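Local coordinates for AP endonuclease, family protein 2 (Mycobacterium smegmatis, PDB 5TNV) that binds a magnesium ion in a xylose isomerase-like TIM barrel and possibly acts as an endonuclease, at residues W54-L58 against A74-L78; L120-H124 against E178-H182; E193-D197 against N226-R232. All coordinates share one frame; numbering follows the deposited sequence.

Contact 1 of 3, residues W54-L58 against A74-L78; sequences WAKQL and AWVPL
Trp54, Gln57 and Leu58 of helix 51-63 close over Trp75 and Val76 in a buried helix-to-loop contact, the loop being the one that leads from strand 68-70 to helix 83-95. Val76 is the wedge. Its CG2 methyl presses on one face of the Trp54 indole, 3.6 Å from the centroid of the five-membered ring, a CH-pi contact. That same CG2 also lies over a face of the Trp75 ring, so one methyl is held between two indoles; a beta-branched side chain, short and rigid, suits this place. With CG1 anti to its backbone N (chi1 174°), Val76 turns CG2 to the Trp54 ring. Polar closure comes from Gln57, whose OE1 accepts a hydrogen bond from Trp75 NE1 at 2.8 Å (N-H...O 161°). The oxygen sits in the indole plane, yet the N-H arrives from above the Gln57 carbonyl plane, the two flat groups being turned 55° apart. Glutamine's long, extended chain lets it meet a buried N-H without bringing in a charge. At the far end of the same indole, Leu58 CD2 touches Trp75 CH2 at 3.8 Å. Trp54 NE1 is satisfied separately, by the carbonyl of Ile46. A barrel helix thus packs one side on the loop at the C-terminal end of the next strand, an arrangement that belongs to the beta-alpha-beta crossovers of a TIM barrel.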
loop_
_atom_site.group_PDB
_atom_site.type_symbol
_atom_site.label_atom_id
_atom_site.label_comp_id
_atom_site.label_asym_id
_atom_site.label_seq_id
_atom_site.Cartn_x
_atom_site.Cartn_y
_atom_site.Cartn_z
ATOM N N TRP A 54 11.132 -17.454 -23.846
ATOM C CA TRP A 54 10.581 -16.110 -23.995
ATOM C C TRP A 54 9.077 -16.173 -23.846
ATOM O O TRP A 54 8.462 -15.319 -23.207
ATOM C CB TRP A 54 10.928 -15.565 -25.359
ATOM C CG TRP A 54 12.393 -15.434 -25.687
ATOM C CD1 TRP A 54 13.444 -15.393 -24.847
ATOM C CD2 TRP A 54 12.942 -15.329 -26.998
ATOM N NE1 TRP A 54 14.616 -15.249 -25.534
ATOM C CE2 TRP A 54 14.347 -15.218 -26.870
ATOM C CE3 TRP A 54 12.415 -15.340 -28.291
ATOM C CZ2 TRP A 54 15.202 -15.097 -27.963
ATOM C CZ3 TRP A 54 13.261 -15.216 -29.364
ATOM C CH2 TRP A 54 14.634 -15.107 -29.211
ATOM N N ALA A 55 8.452 -17.161 -24.457
ATOM C CA ALA A 55 6.994 -17.278 -24.440
ATOM C C ALA A 55 6.462 -17.387 -23.029
ATOM O O ALA A 55 5.436 -16.805 -22.705
ATOM C CB ALA A 55 6.533 -18.485 -25.247
ATOM N N LYS A 56 7.107 -18.156 -22.164
ATOM C CA LYS A 56 6.622 -18.325 -20.796
ATOM C C LYS A 56 6.751 -17.033 -19.995
ATOM O O LYS A 56 5.939 -16.790 -19.095
ATOM C CB LYS A 56 7.298 -19.501 -20.141
ATOM C CG LYS A 56 6.793 -20.858 -20.670
ATOM C CD LYS A 56 6.842 -21.986 -19.630
ATOM C CE LYS A 56 6.686 -23.370 -20.253
ATOM N NZ LYS A 56 7.762 -24.320 -19.842
ATOM N N GLN A 57 7.756 -16.216 -20.275
ATOM C CA GLN A 57 7.882 -14.903 -19.608
ATOM C C GLN A 57 6.772 -13.984 -20.102
ATOM O O GLN A 57 6.064 -13.369 -19.274
ATOM C CB GLN A 57 9.270 -14.315 -19.875
ATOM C CG GLN A 57 10.376 -15.109 -19.260
ATOM C CD GLN A 57 11.745 -14.582 -19.647
ATOM O OE1 GLN A 57 12.010 -14.315 -20.827
ATOM N NE2 GLN A 57 12.608 -14.400 -18.647
ATOM N N LEU A 58 6.583 -13.903 -21.404
ATOM C CA LEU A 58 5.520 -13.104 -22.007
ATOM C C LEU A 58 4.142 -13.538 -21.458
ATOM O O LEU A 58 3.273 -12.712 -21.187
ATOM C CB LEU A 58 5.573 -13.236 -23.494
ATOM C CG LEU A 58 6.725 -12.513 -24.177
ATOM C CD1 LEU A 58 6.948 -13.069 -25.578
ATOM C CD2 LEU A 58 6.487 -10.985 -24.200
ATOM N N ALA A 74 17.047 -4.477 -21.744
ATOM C CA ALA A 74 17.596 -5.207 -20.589
ATOM C C ALA A 74 17.069 -6.635 -20.483
ATOM O O ALA A 74 17.416 -7.335 -19.513
ATOM C CB ALA A 74 17.278 -4.393 -19.336
ATOM N N TRP A 75 16.269 -7.046 -21.444
ATOM C CA TRP A 75 15.644 -8.374 -21.533
ATOM C C TRP A 75 16.173 -8.966 -22.846
ATOM O O TRP A 75 17.406 -8.982 -23.080
ATOM C CB TRP A 75 14.136 -8.273 -21.339
ATOM C CG TRP A 75 13.363 -9.538 -21.524
ATOM C CD1 TRP A 75 13.530 -10.716 -20.869
ATOM C CD2 TRP A 75 12.313 -9.751 -22.451
ATOM N NE1 TRP A 75 12.646 -11.655 -21.324
ATOM C CE2 TRP A 75 11.886 -11.085 -22.305
ATOM C CE3 TRP A 75 11.651 -8.963 -23.416
ATOM C CZ2 TRP A 75 10.861 -11.642 -23.080
ATOM C CZ3 TRP A 75 10.652 -9.505 -24.180
ATOM C CH2 TRP A 75 10.256 -10.837 -24.005
ATOM N N VAL A 76 15.342 -9.481 -23.742
ATOM C CA VAL A 76 15.798 -9.961 -25.048
ATOM C C VAL A 76 16.325 -8.763 -25.850
ATOM O O VAL A 76 15.555 -7.812 -26.062
ATOM C CB VAL A 76 14.650 -10.661 -25.787
ATOM C CG1 VAL A 76 15.083 -11.036 -27.189
ATOM C CG2 VAL A 76 14.113 -11.869 -25.030
ATOM N N PRO A 77 17.574 -8.780 -26.284
ATOM C CA PRO A 77 18.153 -7.607 -26.947
ATOM C C PRO A 77 17.818 -7.610 -28.412
ATOM O O PRO A 77 18.585 -8.177 -29.248
ATOM C CB PRO A 77 19.626 -7.753 -26.681
ATOM C CG PRO A 77 19.840 -9.254 -26.679
ATOM C CD PRO A 77 18.608 -9.783 -26.028
ATOM N N LEU A 78 16.731 -6.975 -28.780
ATOM C CA LEU A 78 16.258 -7.018 -30.163
ATOM C C LEU A 78 17.284 -6.451 -31.145
ATOM O O LEU A 78 17.381 -6.956 -32.263
ATOM C CB LEU A 78 14.915 -6.295 -30.317
ATOM C CG LEU A 78 13.765 -6.882 -29.507
ATOM C CD1 LEU A 78 12.507 -6.056 -29.712
ATOM C CD2 LEU A 78 13.469 -8.333 -29.832
#

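Contact 2 of 3, residues L120-H124 against E178-H182; sequences LADAH and ELGDH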
loop_
_atom_site.group_PDB
_atom_site.type_symbol
_atom_site.label_atom_id
_atom_site.label_comp_id
_atom_site.label_asym_id
_atom_site.label_seq_id
_atom_site.Cartn_x
_atom_site.Cartn_y
_atom_site.Cartn_z
ATOM N N LEU A 120 24.439 4.407 -29.609
ATOM C CA LEU A 120 23.825 5.188 -30.685
ATOM C C LEU A 120 23.419 4.285 -31.828
ATOM O O LEU A 120 22.309 4.415 -32.385
ATOM C CB LEU A 120 24.813 6.275 -31.109
ATOM C CG LEU A 120 24.353 7.184 -32.261
ATOM C CD1 LEU A 120 23.183 8.053 -31.869
ATOM C CD2 LEU A 120 25.520 8.066 -32.723
ATOM N N ALA A 121 24.340 3.383 -32.234
ATOM C CA ALA A 121 24.044 2.469 -33.331
ATOM C C ALA A 121 22.847 1.543 -32.992
ATOM O O ALA A 121 21.967 1.272 -33.835
ATOM C CB ALA A 121 25.253 1.648 -33.717
ATOM N N ASP A 122 22.806 1.040 -31.757
ATOM C CA ASP A 122 21.689 0.219 -31.314
ATOM C C ASP A 122 20.399 1.002 -31.303
ATOM O O ASP A 122 19.336 0.462 -31.659
ATOM C CB ASP A 122 22.024 -0.408 -29.941
ATOM C CG ASP A 122 23.070 -1.485 -30.001
ATOM O OD1 ASP A 122 23.342 -2.030 -31.078
ATOM O OD2 ASP A 122 23.609 -1.797 -28.912
ATOM N N ALA A 123 20.423 2.267 -30.900
ATOM C CA ALA A 123 19.228 3.110 -30.931
ATOM C C ALA A 123 18.692 3.219 -32.367
ATOM O O ALA A 123 17.492 3.098 -32.601
ATOM C CB ALA A 123 19.506 4.438 -30.316
ATOM N N HIS A 124 19.604 3.458 -33.330
ATOM C CA HIS A 124 19.164 3.480 -34.735
ATOM C C HIS A 124 18.533 2.168 -35.166
ATOM O O HIS A 124 17.515 2.149 -35.867
ATOM C CB HIS A 124 20.356 3.837 -35.629
ATOM C CG HIS A 124 20.687 5.270 -35.711
ATOM N ND1 HIS A 124 19.835 6.184 -36.277
ATOM C CD2 HIS A 124 21.844 5.930 -35.348
ATOM C CE1 HIS A 124 20.449 7.372 -36.260
ATOM N NE2 HIS A 124 21.643 7.230 -35.710
ATOM N N GLU A 178 20.166 13.488 -34.277
ATOM C CA GLU A 178 20.414 12.450 -35.282
ATOM C C GLU A 178 19.389 11.336 -35.163
ATOM O O GLU A 178 18.810 10.842 -36.151
ATOM C CB GLU A 178 21.837 11.903 -35.101
ATOM C CG GLU A 178 22.292 10.848 -36.029
ATOM C CD GLU A 178 23.683 10.306 -35.671
ATOM O OE1 GLU A 178 24.552 11.109 -35.177
ATOM O OE2 GLU A 178 23.690 9.081 -35.922
ATOM N N LEU A 179 19.132 10.877 -33.922
ATOM C CA LEU A 179 18.087 9.885 -33.709
ATOM C C LEU A 179 16.717 10.402 -34.057
ATOM O O LEU A 179 15.910 9.686 -34.676
ATOM C CB LEU A 179 18.143 9.355 -32.257
ATOM C CG LEU A 179 19.396 8.534 -31.917
ATOM C CD1 LEU A 179 19.423 8.278 -30.391
ATOM C CD2 LEU A 179 19.439 7.230 -32.683
ATOM N N GLY A 180 16.432 11.649 -33.689
ATOM C CA GLY A 180 15.149 12.222 -34.048
ATOM C C GLY A 180 14.905 12.286 -35.558
ATOM O O GLY A 180 13.772 12.042 -36.013
ATOM N N ASP A 181 15.930 12.624 -36.352
ATOM C CA ASP A 181 15.764 12.605 -37.806
ATOM C C ASP A 181 15.321 11.236 -38.295
ATOM O O ASP A 181 14.422 11.106 -39.151
ATOM C CB ASP A 181 17.031 13.042 -38.520
ATOM C CG ASP A 181 17.462 14.460 -38.360
ATOM O OD1 ASP A 181 16.625 15.299 -38.006
ATOM O OD2 ASP A 181 18.645 14.727 -38.624
ATOM N N HIS A 182 15.956 10.195 -37.771
ATOM C CA HIS A 182 15.656 8.801 -38.169
ATOM C C HIS A 182 14.247 8.417 -37.730
ATOM O O HIS A 182 13.491 7.819 -38.495
ATOM C CB HIS A 182 16.767 7.889 -37.692
ATOM C CG HIS A 182 16.714 6.490 -38.197
ATOM N ND1 HIS A 182 17.629 5.569 -37.746
ATOM C CD2 HIS A 182 15.915 5.866 -39.092
ATOM C CE1 HIS A 182 17.347 4.417 -38.377
ATOM N NE2 HIS A 182 16.336 4.574 -39.178
#
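The imidazole of His124 lies between Glu178, Leu179 and His182, linking two neighbouring outer helices of the TIM barrel, 116-133 and 169-185. The short helical segments run nearly parallel, 14° apart with axes 10.5 Å from each other, a spacing bridged here by side chains of some length. His124 uses its rim for polar bonds and a face for apolar packing. On one side of the rim, NE2 donates to Glu178 OE2 at 2.8 Å; the carboxylate oxygen is near the ring plane but is itself met on its anti side, somewhat out of the carboxylate plane. At the other ring nitrogen, ND1 of His124 and ND1 of His182 share a hydrogen bond of 2.7 Å. These two rings meet rim to rim, their planes inclined by 31° and neither lying over the other. His182 reaches this position with CG anti to its backbone N (chi1 -171°), and its own NE2 bonds Asp128 OD1. One of the two ND1 atoms must lack its proton, and the carboxylates would probably favour positive charge on one ring of the pair. Histidine suits the middle position because both ring nitrogens can bond while its flat face still packs: Leu179 CD2 stands almost exactly over the centre of the His124 ring, a CH-pi contact 3.6 Å from the centroid. The same branch lies against the small Ala123, whose CB is 3.7 Å from Leu179 CD2. Leu120 adds to this apolar patch, with its CD1 methyl 3.8 Å from Leu179 CG.

Contact 3 of 3, residues E193-D197 against N226-R232; sequences EMYED and NLVRLHR
Glu196 OE2 accepts a hydrogen bond from Arg229 NH2 at 2.8 Å, the core of a buried salt bridge. The oxygen uses its syn lone pair, while NH2 also makes a long, weak bond to OE1 of the same carboxylate. Because carboxylate and guanidinium planes stand 79° apart, one nitrogen grips the acid instead of two matched N-H groups lying flat against it. Glu196 gets there by folding: CG sits between its backbone N and carbonyl carbon (chi1 56°) and the chain bends again at the next bond, which places OE1 over the ring of Tyr195. Arg229 is held further by Tyr256, whose OH bonds NH1. Leucine fills the angle beneath the acid, with Leu230 CD1 3.7 Å from Glu196 CB; the same methyl lies over the centre of the Arg232 guanidinium face. Arg232 then forms the second salt bridge, NH2 to Asp197 OD1 at 3.1 Å, and a water accepting from Asp197 N and, weakly, from Arg232 NH1 bridges the pair again. Nearer the metal, Asn226 ND2 donates to Met194 O at 2.9 Å, in the carbonyl plane. An amide suits this place because it binds at both ends: Asn226 OD1 accepts from Lys254 NZ. Just before Met194, Glu193 coordinates magnesium through OE2 and accepts from Asn139 ND2 at OE1. Asp223 and His252 are the other protein ligands, so the loop after strand 189-193 is joined to short helix 225-228 and the turn following it, beside the magnesium site at the C-terminal mouth of a xylose isomerase-like TIM barrel.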
loop_
_atom_site.group_PDB
_atom_site.type_symbol
_atom_site.label_atom_id
_atom_site.label_comp_id
_atom_site.label_asym_id
_atom_site.label_seq_id
_atom_site.Cartn_x
_atom_site.Cartn_y
_atom_site.Cartn_z
ATOM N N GLU A 193 14.128 10.191 -21.443
ATOM C CA GLU A 193 13.683 9.821 -20.101
ATOM C C GLU A 193 14.349 10.667 -19.025
ATOM O O GLU A 193 15.569 10.578 -18.794
ATOM C CB GLU A 193 13.962 8.321 -19.881
ATOM C CG GLU A 193 13.488 7.813 -18.555
ATOM C CD GLU A 193 13.717 6.305 -18.405
ATOM O OE1 GLU A 193 14.006 5.629 -19.407
ATOM O OE2 GLU A 193 13.557 5.799 -17.248
ATOM N N MET A 194 13.531 11.436 -18.311
ATOM C CA MET A 194 14.044 12.194 -17.174
ATOM C C MET A 194 14.540 11.251 -16.101
ATOM O O MET A 194 13.863 10.278 -15.751
ATOM C CB MET A 194 12.955 13.123 -16.632
ATOM C CG MET A 194 12.581 14.222 -17.607
ATOM S SD MET A 194 11.332 15.368 -17.041
ATOM C CE MET A 194 12.148 16.051 -15.580
ATOM N N TYR A 195 15.706 11.560 -15.546
ATOM C CA TYR A 195 16.408 10.689 -14.590
ATOM C C TYR A 195 17.390 11.594 -13.843
ATOM O O TYR A 195 18.028 12.469 -14.444
ATOM C CB TYR A 195 17.058 9.510 -15.288
ATOM C CG TYR A 195 17.748 8.512 -14.372
ATOM C CD1 TYR A 195 19.019 8.789 -13.858
ATOM C CD2 TYR A 195 17.158 7.323 -14.013
ATOM C CE1 TYR A 195 19.674 7.926 -13.014
ATOM C CE2 TYR A 195 17.821 6.411 -13.197
ATOM C CZ TYR A 195 19.045 6.712 -12.700
ATOM O OH TYR A 195 19.709 5.787 -11.903
ATOM N N GLU A 196 17.543 11.356 -12.566
ATOM C CA GLU A 196 18.385 12.163 -11.684
ATOM C C GLU A 196 19.841 12.188 -12.124
ATOM O O GLU A 196 20.433 11.221 -12.615
ATOM C CB GLU A 196 18.258 11.629 -10.252
ATOM C CG GLU A 196 18.577 10.159 -10.047
ATOM C CD GLU A 196 17.433 9.186 -10.236
ATOM O OE1 GLU A 196 16.511 9.441 -11.022
ATOM O OE2 GLU A 196 17.437 8.095 -9.577
ATOM N N ASP A 197 20.435 13.354 -11.893
ATOM C CA ASP A 197 21.885 13.544 -12.054
ATOM C C ASP A 197 22.305 13.503 -13.511
ATOM O O ASP A 197 23.494 13.283 -13.801
ATOM C CB ASP A 197 22.692 12.581 -11.187
ATOM C CG ASP A 197 22.285 12.560 -9.728
ATOM O OD1 ASP A 197 22.001 13.657 -9.165
ATOM O OD2 ASP A 197 22.223 11.448 -9.148
ATOM N N ASN A 226 11.158 8.831 -10.741
ATOM C CA ASN A 226 12.590 8.787 -10.547
ATOM C C ASN A 226 13.071 9.877 -9.559
ATOM O O ASN A 226 14.039 9.672 -8.839
ATOM C CB ASN A 226 13.342 8.955 -11.854
ATOM C CG ASN A 226 13.194 7.786 -12.795
ATOM O OD1 ASN A 226 12.907 6.650 -12.345
ATOM N ND2 ASN A 226 13.405 8.008 -14.073
ATOM N N LEU A 227 12.419 11.025 -9.583
ATOM C CA LEU A 227 12.736 12.152 -8.724
ATOM C C LEU A 227 12.034 12.105 -7.408
ATOM O O LEU A 227 12.628 12.439 -6.344
ATOM C CB LEU A 227 12.466 13.477 -9.441
ATOM C CG LEU A 227 13.173 13.670 -10.795
ATOM C CD1 LEU A 227 12.919 15.064 -11.310
ATOM C CD2 LEU A 227 14.652 13.341 -10.726
ATOM N N VAL A 228 10.731 11.747 -7.363
ATOM C CA VAL A 228 9.944 11.748 -6.135
ATOM C C VAL A 228 10.535 10.806 -5.093
ATOM O O VAL A 228 10.409 11.050 -3.881
ATOM C CB VAL A 228 8.484 11.401 -6.488
ATOM C CG1 VAL A 228 7.641 11.062 -5.274
ATOM C CG2 VAL A 228 7.851 12.507 -7.329
ATOM N N ARG A 229 11.197 9.726 -5.513
ATOM C CA ARG A 229 11.771 8.748 -4.570
ATOM C C ARG A 229 12.988 9.293 -3.864
ATOM O O ARG A 229 13.434 8.668 -2.872
ATOM C CB ARG A 229 12.137 7.482 -5.335
ATOM C CG ARG A 229 13.334 7.631 -6.298
ATOM C CD ARG A 229 13.325 6.557 -7.338
ATOM N NE ARG A 229 14.396 6.724 -8.312
ATOM C CZ ARG A 229 14.545 5.932 -9.369
ATOM N NH1 ARG A 229 13.779 4.865 -9.530
ATOM N NH2 ARG A 229 15.506 6.223 -10.257
ATOM N N LEU A 230 13.620 10.372 -4.332
ATOM C CA LEU A 230 14.939 10.741 -3.870
ATOM C C LEU A 230 14.901 11.423 -2.503
ATOM O O LEU A 230 14.003 12.209 -2.177
ATOM C CB LEU A 230 15.591 11.688 -4.864
ATOM C CG LEU A 230 15.783 11.106 -6.270
ATOM C CD1 LEU A 230 16.289 12.184 -7.222
ATOM C CD2 LEU A 230 16.705 9.909 -6.248
ATOM N N HIS A 231 15.957 11.178 -1.713
ATOM C CA HIS A 231 16.093 11.767 -0.390
ATOM C C HIS A 231 16.767 13.129 -0.474
ATOM O O HIS A 231 17.858 13.351 0.081
ATOM C CB HIS A 231 16.829 10.783 0.535
ATOM C CG HIS A 231 16.172 9.475 0.708
ATOM N ND1 HIS A 231 16.373 8.727 1.862
ATOM C CD2 HIS A 231 15.346 8.724 -0.060
ATOM C CE1 HIS A 231 15.709 7.591 1.783
ATOM N NE2 HIS A 231 15.082 7.573 0.622
ATOM N N ARG A 232 16.116 14.039 -1.180
ATOM C CA ARG A 232 16.627 15.375 -1.436
ATOM C C ARG A 232 15.414 16.277 -1.607
ATOM O O ARG A 232 14.316 15.774 -1.942
ATOM C CB ARG A 232 17.541 15.435 -2.673
ATOM C CG ARG A 232 16.817 15.295 -3.959
ATOM C CD ARG A 232 17.659 15.478 -5.201
ATOM N NE ARG A 232 18.615 14.403 -5.430
ATOM C CZ ARG A 232 19.225 14.355 -6.609
ATOM N NH1 ARG A 232 19.091 15.211 -7.616
ATOM N NH2 ARG A 232 20.065 13.354 -6.799
HETATM O O HOH W 1 18.933 15.540 -10.677
#

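From the N terminus, contact 1 comes first, closing a loop of 15 residues that runs from helix 51-63 through strand 68-70. Contact 2 opens later and spans 53 residues, including strand 137-141, to pair two outer helices. Contact 3 follows, bringing together the loop after strand 189-193 and the short helix 225-228 with the residues that follow it, 28 residues lying between its segments. The three are in series: none nests within or crosses another, and no two touch. Contacts 1 and 3 lie on opposite sides of the chain's centre. Contact 1 ties a barrel helix to the loop after the next strand, contact 2 joins the helical coat, and contact 3 braces the metal-binding mouth.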